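PDB 1UP3: putative cellulase CEL6 from Mycobacterium tuberculosis, which probably hydrolyses internal beta-1,4-glucosidic bonds of cellulose as a family 6 glycoside hydrolase. Local coordinates for residues V155-H161 against A182-N188; S190-T195 against R220-P225; N232-P236 against S266-R272. One frame throughout, in Å; residues are numbered along the deposited sequence.

Contact 1 of 3, residues V155-H161 against A182-N188. With BGC (beta-D-glucopyranose), chain B; SO4 (sulfate ion), chain D.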
loop_
_atom_site.group_PDB
_atom_site.type_symbol
_atom_site.label_atom_id
_atom_site.label_comp_id
_atom_site.label_asym_id
_atom_site.label_seq_id
_atom_site.Cartn_x
_atom_site.Cartn_y
_atom_site.Cartn_z
ATOM N N VAL A 155 3.872 3.546 -10.957
ATOM C CA VAL A 155 4.234 2.327 -10.206
ATOM C C VAL A 155 5.211 2.686 -9.098
ATOM O O VAL A 155 6.255 3.302 -9.367
ATOM C CB VAL A 155 4.818 1.243 -11.135
ATOM C CG1 VAL A 155 5.214 -0.014 -10.317
ATOM C CG2 VAL A 155 3.823 0.889 -12.235
ATOM N N TYR A 156 4.874 2.272 -7.881
ATOM C CA TYR A 156 5.689 2.549 -6.692
ATOM C C TYR A 156 5.996 1.213 -6.032
ATOM O O TYR A 156 5.092 0.488 -5.611
ATOM C CB TYR A 156 4.972 3.482 -5.696
ATOM C CG TYR A 156 4.671 4.849 -6.277
ATOM C CD1 TYR A 156 3.482 5.081 -6.949
ATOM C CD2 TYR A 156 5.576 5.903 -6.185
ATOM C CE1 TYR A 156 3.185 6.296 -7.513
ATOM C CE2 TYR A 156 5.274 7.142 -6.781
ATOM C CZ TYR A 156 4.097 7.321 -7.443
ATOM O OH TYR A 156 3.787 8.539 -8.012
ATOM N N VAL A 157 7.268 0.855 -5.963
ATOM C CA VAL A 157 7.694 -0.390 -5.322
ATOM C C VAL A 157 7.786 -0.195 -3.825
ATOM O O VAL A 157 8.390 0.761 -3.337
ATOM C CB VAL A 157 9.099 -0.804 -5.853
ATOM C CG1 VAL A 157 9.559 -2.041 -5.152
ATOM C CG2 VAL A 157 9.030 -0.954 -7.382
ATOM N N ASP A 158 7.210 -1.080 -3.037
ATOM C CA ASP A 158 7.234 -0.786 -1.614
ATOM C C ASP A 158 8.645 -0.897 -1.047
ATOM O O ASP A 158 9.389 -1.859 -1.339
ATOM C CB ASP A 158 6.281 -1.673 -0.850
ATOM C CG ASP A 158 6.172 -1.239 0.584
ATOM O OD1 ASP A 158 5.541 -0.190 0.822
ATOM O OD2 ASP A 158 6.810 -1.823 1.513
ATOM N N ALA A 159 8.973 0.017 -0.115
ATOM C CA ALA A 159 10.326 0.137 0.410
ATOM C C ALA A 159 10.370 0.182 1.962
ATOM O O ALA A 159 11.346 0.686 2.538
ATOM C CB ALA A 159 10.975 1.383 -0.169
ATOM N N GLY A 160 9.350 -0.334 2.628
ATOM C CA GLY A 160 9.384 -0.406 4.086
ATOM C C GLY A 160 9.166 0.929 4.729
ATOM O O GLY A 160 8.236 1.653 4.353
ATOM N N HIS A 161 9.996 1.270 5.707
ATOM C CA HIS A 161 9.849 2.521 6.471
ATOM C C HIS A 161 11.143 2.879 7.152
ATOM O O HIS A 161 12.082 2.100 7.142
ATOM C CB HIS A 161 8.661 2.448 7.445
ATOM C CG HIS A 161 8.787 1.403 8.491
ATOM N ND1 HIS A 161 9.776 1.428 9.461
ATOM C CD2 HIS A 161 8.045 0.289 8.728
ATOM C CE1 HIS A 161 9.632 0.365 10.234
ATOM N NE2 HIS A 161 8.601 -0.350 9.801
ATOM N N ALA A 182 10.268 2.371 -12.853
ATOM C CA ALA A 182 9.017 2.739 -12.190
ATOM C C ALA A 182 9.041 4.241 -11.872
ATOM O O ALA A 182 10.017 4.952 -12.182
ATOM C CB ALA A 182 8.849 1.934 -10.941
ATOM N N ARG A 183 7.970 4.749 -11.259
ATOM C CA ARG A 183 7.972 6.126 -10.774
ATOM C C ARG A 183 8.808 6.243 -9.515
ATOM O O ARG A 183 9.441 7.279 -9.283
ATOM C CB ARG A 183 6.537 6.612 -10.523
ATOM C CG ARG A 183 6.407 8.027 -10.013
ATOM C CD ARG A 183 6.964 9.098 -10.947
ATOM N NE ARG A 183 6.826 10.420 -10.351
ATOM C CZ ARG A 183 7.267 11.543 -10.866
ATOM N NH1 ARG A 183 7.877 11.543 -12.045
ATOM N NH2 ARG A 183 7.079 12.687 -10.216
ATOM N N GLY A 184 8.770 5.212 -8.677
ATOM C CA GLY A 184 9.570 5.207 -7.467
ATOM C C GLY A 184 9.135 4.153 -6.473
ATOM O O GLY A 184 9.002 2.966 -6.797
ATOM N N PHE A 185 8.957 4.588 -5.234
ATOM C CA PHE A 185 8.732 3.672 -4.131
ATOM C C PHE A 185 7.698 4.191 -3.116
ATOM O O PHE A 185 7.333 5.351 -3.143
ATOM C CB PHE A 185 10.096 3.373 -3.420
ATOM C CG PHE A 185 10.773 4.598 -2.884
ATOM C CD1 PHE A 185 11.575 5.371 -3.708
ATOM C CD2 PHE A 185 10.639 4.983 -1.541
ATOM C CE1 PHE A 185 12.219 6.505 -3.226
ATOM C CE2 PHE A 185 11.308 6.106 -1.071
ATOM C CZ PHE A 185 12.066 6.884 -1.918
ATOM N N SER A 186 7.236 3.294 -2.236
ATOM C CA SER A 186 6.289 3.663 -1.184
ATOM C C SER A 186 6.866 3.420 0.175
ATOM O O SER A 186 7.689 2.515 0.368
ATOM C CB SER A 186 4.944 2.911 -1.352
ATOM O OG SER A 186 5.153 1.524 -1.429
ATOM N N LEU A 187 6.440 4.257 1.116
ATOM C CA LEU A 187 6.871 4.191 2.523
ATOM C C LEU A 187 5.705 4.185 3.502
ATOM O O LEU A 187 4.639 4.748 3.236
ATOM C CB LEU A 187 7.694 5.418 2.853
ATOM C CG LEU A 187 8.999 5.656 2.076
ATOM C CD1 LEU A 187 9.619 7.013 2.456
ATOM C CD2 LEU A 187 9.955 4.495 2.371
ATOM N N ASN A 188 5.947 3.578 4.662
ATOM C CA ASN A 188 5.036 3.630 5.801
ATOM C C ASN A 188 3.759 2.821 5.646
ATOM O O ASN A 188 2.818 3.028 6.415
ATOM C CB ASN A 188 4.665 5.089 6.134
ATOM C CG ASN A 188 4.532 5.357 7.649
ATOM O OD1 ASN A 188 5.190 4.717 8.498
ATOM N ND2 ASN A 188 3.642 6.261 7.988
HETATM C C2 BGC B . 9.574 -3.338 11.592
HETATM C C3 BGC B . 8.159 -3.836 11.424
HETATM C C4 BGC B . 8.093 -5.223 10.773
HETATM C C5 BGC B . 9.083 -6.210 11.442
HETATM C C6 BGC B . 9.175 -7.515 10.646
HETATM C C1 BGC B . 10.396 -4.432 12.256
HETATM O O2 BGC B . 9.552 -2.145 12.367
HETATM O O3 BGC B . 7.401 -2.864 10.696
HETATM O O4 BGC B . 6.828 -5.757 10.930
HETATM O O5 BGC B . 10.331 -5.593 11.443
HETATM O O6 BGC B . 9.998 -8.406 11.392
HETATM S S SO4 D . 9.038 15.319 -12.123
HETATM O O1 SO4 D . 8.965 14.110 -12.946
HETATM O O2 SO4 D . 8.174 15.295 -10.939
HETATM O O3 SO4 D . 8.589 16.461 -12.933
HETATM O O4 SO4 D . 10.432 15.542 -11.735
#

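Contact 2 of 3, residues S190-T195 against R220-P225. With BGC (beta-D-glucopyranose), chain C.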
loop_
_atom_site.group_PDB
_atom_site.type_symbol
_atom_site.label_atom_id
_atom_site.label_comp_id
_atom_site.label_asym_id
_atom_site.label_seq_id
_atom_site.Cartn_x
_atom_site.Cartn_y
_atom_site.Cartn_z
ATOM N N SER A 190 0.849 0.566 6.047
ATOM C CA SER A 190 0.341 -0.065 7.229
ATOM C C SER A 190 1.072 0.272 8.502
ATOM O O SER A 190 0.872 -0.421 9.482
ATOM C CB SER A 190 0.232 -1.592 7.056
ATOM O OG SER A 190 -0.461 -1.893 5.872
ATOM N N ASN A 191 1.909 1.295 8.502
ATOM C CA ASN A 191 2.599 1.682 9.744
ATOM C C ASN A 191 2.188 3.088 10.168
ATOM O O ASN A 191 1.188 3.605 9.707
ATOM C CB ASN A 191 4.097 1.461 9.590
ATOM C CG ASN A 191 4.735 1.004 10.873
ATOM O OD1 ASN A 191 4.695 1.720 11.873
ATOM N ND2 ASN A 191 5.341 -0.204 10.860
ATOM N N PHE A 192 2.942 3.656 11.087
ATOM C CA PHE A 192 2.474 4.749 11.921
ATOM C C PHE A 192 3.483 5.868 12.074
ATOM O O PHE A 192 3.213 6.780 12.858
ATOM C CB PHE A 192 2.094 4.182 13.323
ATOM C CG PHE A 192 1.091 3.060 13.278
ATOM C CD1 PHE A 192 -0.261 3.311 13.269
ATOM C CD2 PHE A 192 1.525 1.737 13.173
ATOM C CE1 PHE A 192 -1.174 2.255 13.182
ATOM C CE2 PHE A 192 0.619 0.696 13.062
ATOM C CZ PHE A 192 -0.701 0.944 13.063
ATOM N N TYR A 193 4.631 5.803 11.374
ATOM C CA TYR A 193 5.673 6.801 11.580
ATOM C C TYR A 193 5.248 8.157 11.009
ATOM O O TYR A 193 4.499 8.216 10.060
ATOM C CB TYR A 193 7.014 6.323 11.019
ATOM C CG TYR A 193 7.499 5.095 11.726
ATOM C CD1 TYR A 193 7.993 5.197 13.014
ATOM C CD2 TYR A 193 7.369 3.820 11.158
ATOM C CE1 TYR A 193 8.379 4.069 13.719
ATOM C CE2 TYR A 193 7.743 2.686 11.872
ATOM C CZ TYR A 193 8.227 2.815 13.133
ATOM O OH TYR A 193 8.592 1.683 13.845
ATOM N N THR A 194 5.734 9.250 11.614
ATOM C CA THR A 194 5.336 10.571 11.207
ATOM C C THR A 194 5.726 10.862 9.763
ATOM O O THR A 194 6.752 10.366 9.244
ATOM C CB THR A 194 5.912 11.689 12.115
ATOM O OG1 THR A 194 7.366 11.730 12.002
ATOM C CG2 THR A 194 5.539 11.462 13.547
ATOM N N THR A 195 4.928 11.694 9.126
ATOM C CA THR A 195 5.216 12.120 7.772
ATOM C C THR A 195 6.580 12.764 7.643
ATOM O O THR A 195 7.329 12.468 6.716
ATOM C CB THR A 195 4.168 13.072 7.334
ATOM O OG1 THR A 195 2.894 12.385 7.319
ATOM C CG2 THR A 195 4.424 13.605 5.948
ATOM N N ARG A 220 -2.688 6.227 9.141
ATOM C CA ARG A 220 -2.752 6.007 10.582
ATOM C C ARG A 220 -1.647 6.699 11.354
ATOM O O ARG A 220 -1.325 6.264 12.467
ATOM C CB ARG A 220 -2.759 4.516 10.889
ATOM C CG ARG A 220 -3.990 3.777 10.268
ATOM C CD ARG A 220 -4.166 2.337 10.758
ATOM N NE ARG A 220 -3.053 1.478 10.338
ATOM C CZ ARG A 220 -2.907 0.246 10.735
ATOM N NH1 ARG A 220 -3.818 -0.306 11.548
ATOM N NH2 ARG A 220 -1.885 -0.463 10.277
ATOM N N ASN A 221 -1.028 7.735 10.777
ATOM C CA ASN A 221 0.181 8.348 11.367
ATOM C C ASN A 221 0.016 9.727 11.983
ATOM O O ASN A 221 1.008 10.432 12.245
ATOM C CB ASN A 221 1.350 8.318 10.375
ATOM C CG ASN A 221 1.261 9.411 9.325
ATOM O OD1 ASN A 221 0.187 10.006 9.111
ATOM N ND2 ASN A 221 2.388 9.711 8.669
ATOM N N GLY A 222 -1.227 10.128 12.245
ATOM C CA GLY A 222 -1.500 11.453 12.785
ATOM C C GLY A 222 -0.970 11.685 14.174
ATOM O O GLY A 222 -0.795 12.853 14.561
ATOM N N ALA A 223 -0.710 10.616 14.942
ATOM C CA ALA A 223 -0.176 10.749 16.299
ATOM C C ALA A 223 1.189 10.066 16.393
ATOM O O ALA A 223 1.698 9.785 17.479
ATOM C CB ALA A 223 -1.153 10.148 17.328
ATOM N N GLY A 224 1.789 9.770 15.228
ATOM C CA GLY A 224 3.035 9.043 15.221
ATOM C C GLY A 224 2.873 7.612 15.716
ATOM O O GLY A 224 1.749 7.089 15.838
ATOM N N PRO A 225 3.992 6.946 15.944
ATOM C CA PRO A 225 4.003 5.531 16.332
ATOM C C PRO A 225 3.785 5.300 17.848
ATOM O O PRO A 225 4.032 6.185 18.674
ATOM C CB PRO A 225 5.388 5.093 15.895
ATOM C CG PRO A 225 6.226 6.293 16.155
ATOM C CD PRO A 225 5.348 7.473 15.762
HETATM C C2 BGC C . 4.901 -6.741 9.858
HETATM C C3 BGC C . 3.977 -6.616 8.655
HETATM C C4 BGC C . 3.440 -5.189 8.537
HETATM C C5 BGC C . 4.631 -4.209 8.583
HETATM C C6 BGC C . 4.159 -2.749 8.634
HETATM C C1 BGC C . 6.004 -5.680 9.782
HETATM O O2 BGC C . 5.435 -8.073 9.973
HETATM O O3 BGC C . 2.911 -7.551 8.711
HETATM O O4 BGC C . 2.698 -4.985 7.329
HETATM O O5 BGC C . 5.426 -4.398 9.743
HETATM O O6 BGC C . 5.263 -1.865 8.596
HETATM O O HOH W 1 -1.263 2.549 8.444
HETATM O O HOH W 2 0.147 5.790 8.345
HETATM O O HOH W 3 2.512 12.358 10.908
#

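Contact 3 of 3, residues N232-P236 against S266-R272. With BGC (beta-D-glucopyranose), chain B; BGC (beta-D-glucopyranose), chain C; SO4 (sulfate ion), chain E; SO4 (sulfate ion), chain F.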
loop_
_atom_site.group_PDB
_atom_site.type_symbol
_atom_site.label_atom_id
_atom_site.label_comp_id
_atom_site.label_asym_id
_atom_site.label_seq_id
_atom_site.Cartn_x
_atom_site.Cartn_y
_atom_site.Cartn_z
ATOM N N ASN A 232 4.473 -3.376 18.084
ATOM C CA ASN A 232 3.896 -2.021 18.164
ATOM C C ASN A 232 3.179 -1.555 16.886
ATOM O O ASN A 232 2.432 -0.566 16.921
ATOM C CB ASN A 232 4.910 -0.984 18.692
ATOM C CG ASN A 232 5.960 -0.613 17.696
ATOM O OD1 ASN A 232 6.326 -1.399 16.809
ATOM N ND2 ASN A 232 6.475 0.620 17.814
ATOM N N TRP A 233 3.354 -2.314 15.802
ATOM C CA TRP A 233 2.704 -2.079 14.507
ATOM C C TRP A 233 1.434 -2.920 14.359
ATOM O O TRP A 233 0.733 -2.796 13.362
ATOM C CB TRP A 233 3.686 -2.410 13.359
ATOM C CG TRP A 233 4.348 -3.746 13.593
ATOM C CD1 TRP A 233 5.558 -3.952 14.212
ATOM C CD2 TRP A 233 3.795 -5.050 13.370
ATOM N NE1 TRP A 233 5.814 -5.296 14.317
ATOM C CE2 TRP A 233 4.757 -5.993 13.811
ATOM C CE3 TRP A 233 2.616 -5.527 12.788
ATOM C CZ2 TRP A 233 4.564 -7.379 13.703
ATOM C CZ3 TRP A 233 2.425 -6.897 12.688
ATOM C CH2 TRP A 233 3.397 -7.803 13.171
ATOM N N CYS A 234 1.131 -3.775 15.353
ATOM C CA CYS A 234 0.041 -4.752 15.237
ATOM C C CYS A 234 -1.160 -4.287 16.071
ATOM O O CYS A 234 -1.184 -4.430 17.282
ATOM C CB CYS A 234 0.576 -6.118 15.670
ATOM S SG CYS A 234 -0.218 -7.534 14.915
ATOM N N ASN A 235 -2.125 -3.674 15.399
ATOM C CA ASN A 235 -3.293 -3.050 16.048
ATOM C C ASN A 235 -2.973 -2.233 17.317
ATOM O O ASN A 235 -3.620 -2.436 18.352
ATOM C CB ASN A 235 -4.332 -4.113 16.412
ATOM C CG ASN A 235 -4.921 -4.829 15.195
ATOM O OD1 ASN A 235 -5.074 -4.222 14.130
ATOM N ND2 ASN A 235 -5.277 -6.118 15.350
ATOM N N PRO A 236 -2.027 -1.299 17.275
ATOM C CA PRO A 236 -1.772 -0.459 18.459
ATOM C C PRO A 236 -2.936 0.458 18.793
ATOM O O PRO A 236 -3.649 0.930 17.938
ATOM C CB PRO A 236 -0.564 0.364 18.062
ATOM C CG PRO A 236 -0.678 0.437 16.534
ATOM C CD PRO A 236 -1.206 -0.901 16.120
ATOM N N SER A 266 -8.041 -4.907 10.523
ATOM C CA SER A 266 -7.140 -5.473 11.511
ATOM C C SER A 266 -5.782 -5.770 10.891
ATOM O O SER A 266 -5.686 -6.182 9.752
ATOM C CB SER A 266 -7.711 -6.746 12.117
ATOM O OG SER A 266 -6.792 -7.296 13.054
ATOM N N ASP A 267 -4.728 -5.596 11.677
ATOM C CA ASP A 267 -3.380 -5.963 11.263
ATOM C C ASP A 267 -3.123 -7.464 11.441
ATOM O O ASP A 267 -2.098 -7.982 10.952
ATOM C CB ASP A 267 -2.332 -5.148 12.016
ATOM C CG ASP A 267 -2.454 -3.666 11.763
ATOM O OD1 ASP A 267 -2.478 -3.298 10.565
ATOM O OD2 ASP A 267 -2.533 -2.824 12.700
ATOM N N GLY A 268 -3.994 -8.137 12.195
ATOM C CA GLY A 268 -3.838 -9.553 12.494
ATOM C C GLY A 268 -4.340 -9.911 13.888
ATOM O O GLY A 268 -4.845 -9.070 14.619
ATOM N N THR A 269 -4.138 -11.169 14.269
ATOM C CA THR A 269 -4.494 -11.616 15.594
ATOM C C THR A 269 -3.613 -11.026 16.712
ATOM O O THR A 269 -4.073 -10.822 17.849
ATOM C CB THR A 269 -4.501 -13.147 15.617
ATOM O OG1 THR A 269 -3.252 -13.640 15.147
ATOM C CG2 THR A 269 -5.479 -13.720 14.662
ATOM N N CYS A 270 -2.363 -10.727 16.369
ATOM C CA CYS A 270 -1.481 -9.864 17.174
ATOM C C CYS A 270 -1.174 -10.427 18.577
ATOM O O CYS A 270 -0.878 -9.680 19.494
ATOM C CB CYS A 270 -2.025 -8.413 17.212
ATOM S SG CYS A 270 -2.077 -7.609 15.566
ATOM N N GLY A 271 -1.293 -11.742 18.731
ATOM C CA GLY A 271 -1.056 -12.413 20.015
ATOM C C GLY A 271 -2.110 -12.138 21.074
ATOM O O GLY A 271 -1.880 -12.330 22.289
ATOM N N ARG A 272 -3.268 -11.665 20.629
ATOM C CA ARG A 272 -4.345 -11.224 21.511
ATOM C C ARG A 272 -5.713 -11.726 21.044
ATOM O O ARG A 272 -6.756 -11.296 21.551
ATOM C CB ARG A 272 -4.351 -9.697 21.575
ATOM C CG ARG A 272 -3.214 -9.148 22.407
ATOM C CD ARG A 272 -3.321 -7.649 22.658
ATOM N NE ARG A 272 -3.457 -6.906 21.406
ATOM C CZ ARG A 272 -2.442 -6.380 20.705
ATOM N NH1 ARG A 272 -1.179 -6.478 21.111
ATOM N NH2 ARG A 272 -2.689 -5.743 19.570
HETATM C C2 BGC B . 9.574 -3.338 11.592
HETATM C C3 BGC B . 8.159 -3.836 11.424
HETATM C C4 BGC B . 8.093 -5.223 10.773
HETATM C C5 BGC B . 9.083 -6.210 11.442
HETATM C C6 BGC B . 9.175 -7.515 10.646
HETATM C C1 BGC B . 10.396 -4.432 12.256
HETATM O O2 BGC B . 9.552 -2.145 12.367
HETATM O O3 BGC B . 7.401 -2.864 10.696
HETATM O O4 BGC B . 6.828 -5.757 10.930
HETATM O O5 BGC B . 10.331 -5.593 11.443
HETATM O O6 BGC B . 9.998 -8.406 11.392
HETATM C C2 BGC C . 4.901 -6.741 9.858
HETATM C C3 BGC C . 3.977 -6.616 8.655
HETATM C C4 BGC C . 3.440 -5.189 8.537
HETATM C C5 BGC C . 4.631 -4.209 8.583
HETATM C C6 BGC C . 4.159 -2.749 8.634
HETATM C C1 BGC C . 6.004 -5.680 9.782
HETATM O O2 BGC C . 5.435 -8.073 9.973
HETATM O O3 BGC C . 2.911 -7.551 8.711
HETATM O O4 BGC C . 2.698 -4.985 7.329
HETATM O O5 BGC C . 5.426 -4.398 9.743
HETATM O O6 BGC C . 5.263 -1.865 8.596
HETATM S S SO4 E . -2.865 -15.218 18.329
HETATM O O1 SO4 E . -3.312 -16.376 17.588
HETATM O O2 SO4 E . -4.000 -14.449 18.809
HETATM O O3 SO4 E . -1.935 -14.391 17.544
HETATM O O4 SO4 E . -1.984 -15.593 19.458
HETATM S S SO4 F . 8.814 -6.513 16.198
HETATM O O1 SO4 F . 9.465 -7.719 15.690
HETATM O O2 SO4 F . 7.492 -6.867 16.701
HETATM O O3 SO4 F . 8.659 -5.587 15.091
HETATM O O4 SO4 F . 9.629 -5.837 17.231
HETATM O O HOH W 4 0.292 -3.804 19.656
#

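Contact 1 of 3, residues V155-H161 against A182-N188
This is a buried pairing of two neighbouring parallel strands in the central sheet, 153-158 and 184-187. Backbone hydrogen bonds join them in parallel register: Gly184 N to Val155 O (3.2 Å), Val157 N to Gly184 O (2.9 Å), Ser186 N to Val157 O (3.0 Å) and Ala159 N to Ser186 O (2.8 Å). Arg183 N shares Val155 O at 2.9 Å. Beyond the strand ends, Asn188 N still reaches Gly160 O at 3.0 Å. Tyr156, Asp158 and Ser186 lie on one face, where Ser186 OG donates to Asp158 OD1 (2.9 Å). Arg183 CB sits over the Tyr156 ring in a CH-pi contact, and both polar ends turn to Asp255. Phe185 and Val157 occupy the opposite face. Asp158 OD2 accepts from Gly160 N (3.1 Å), an Asx turn that leads to His161. His161 NE2 donates to glucose O3 of chain B (2.9 Å). Helix 167-176 connects the strands, giving a beta-alpha-beta unit with the sugar site at the C-terminal strand ends, as in alpha/beta barrels.

Contact 2 of 3, residues S190-T195 against R220-P225
Phe192 lies against the side chain of Arg220, with Phe192 CZ 3.3 Å from Arg220 CZ and over one face of the guanidinium. The ring edge meets the backbone of the same residue: Phe192 CD1 is 3.2 Å from Arg220 O. Arg220 NH2 also makes a weak hydrogen bond to Ser190 O at 2.9 Å, and its stronger partner is Asp267, in a salt bridge. Two waters bridge Asn191 O and Arg220. Both donate to Asn191 O; one accepts from Arg220 NE and the other from Arg220 N. These two segments are loops that follow successive strands, 184-187 and 213-217, of the parallel sheet. They leave the C-terminal ends of the strands, where an alpha/beta barrel builds its active site. Asn191 shows the link to that site: Asn191 ND2 donates to O6 of the chain C glucose at 2.8 Å, while Asn191 OD1 accepts from Phe192 N at 2.7 Å. Further along, the CA-to-CB bond of Asn221 points toward the other loop. Asn221 ND2 donates to Tyr193 O (2.9 Å) and to Thr195 OG1 (3.0 Å), so one amide group bonds both the loop and the first residue of helix 195-208. Thr194 is the N-cap of that helix. A third water joins Thr195 N to Asn221 O. Asn221 also starts a type I turn, closed by Gly224 N to Asn221 O at 3.2 Å. The turn brings Gly224 CA to 3.3 Å from Phe192 O in a CA-H...O contact. Pro225 packs against Tyr193 and the CB of Phe192, with Pro225 CG 3.8 Å from Tyr193 CD1 and Pro225 CB 4.3 Å from Phe192 CB.

Contact 3 of 3, residues N232-P236 against S266-R272
Neither segment has regular secondary structure, and the nearest CA atoms are Cys234 CA and Asp267 CA, 5.4 Å apart. Asn235 has positive phi (43°), and Asn235 N donates to Asp267 OD2 at 2.9 Å. Residues 269-272 form a type I' turn, closed by Arg272 N to Thr269 O at 3.0 Å. Cys270, just inside the turn, also has positive phi (62°), and its CA-to-CB bond points toward the other segment. There Cys234 SG and Cys270 SG form a disulfide of 2.0 Å with chi3 of -82°. Asn235 and Asp267 answer each other beside it: Asp267 N donates to Asn235 OD1 at 2.8 Å, in return for the bond from Asn235 N. Asn235 ND2 donates to Ser266 OG at 3.0 Å. Ser266 OG accepts from Gly268 N (3.0 Å), which makes an ST turn, and is also hydrogen-bonded to Pro275 O. Asp267 OD1 faces Arg220 and Lys261 in salt bridges. On the outer side, Arg272 NH2 donates to Cys234 O at 3.0 Å and is salt-bridged to Glu274. Sulfate E, probably from the crystallisation liquor, is bound by Thr269 OG1 and Gly271 N of the type I' turn. Next to the disulfide, two sugars lie over one face of the Trp233 ring. Trp233 CZ3 is 3.8 Å from C2 of the chain C glucose, and Trp233 CE2 is 3.6 Å from O4 of the chain B glucose. The disulfide ties the two loops beside this aromatic platform, a common feature of carbohydrate-binding clefts.

How the contacts relate
The three contacts follow one another along the chain, each closing before the next opens, and all lie in the family 6 region. Contact 1 is in the central parallel sheet. Contacts 2 and 3 are made by loops that follow its later strands. The centres of contacts 1 and 2 are about 16 Å apart. Those of contacts 2 and 3 are about 15 Å apart, and those of contacts 1 and 3 about 23 Å. Contact 2 therefore bridges the other two: Tyr193 packs on His161, and Arg220 forms a salt bridge with Asp267. Contacts 1 and 3 do not touch each other but share the chain B glucose. Contacts 2 and 3 share the chain C glucose. Together they carry part of the sugar-binding cleft.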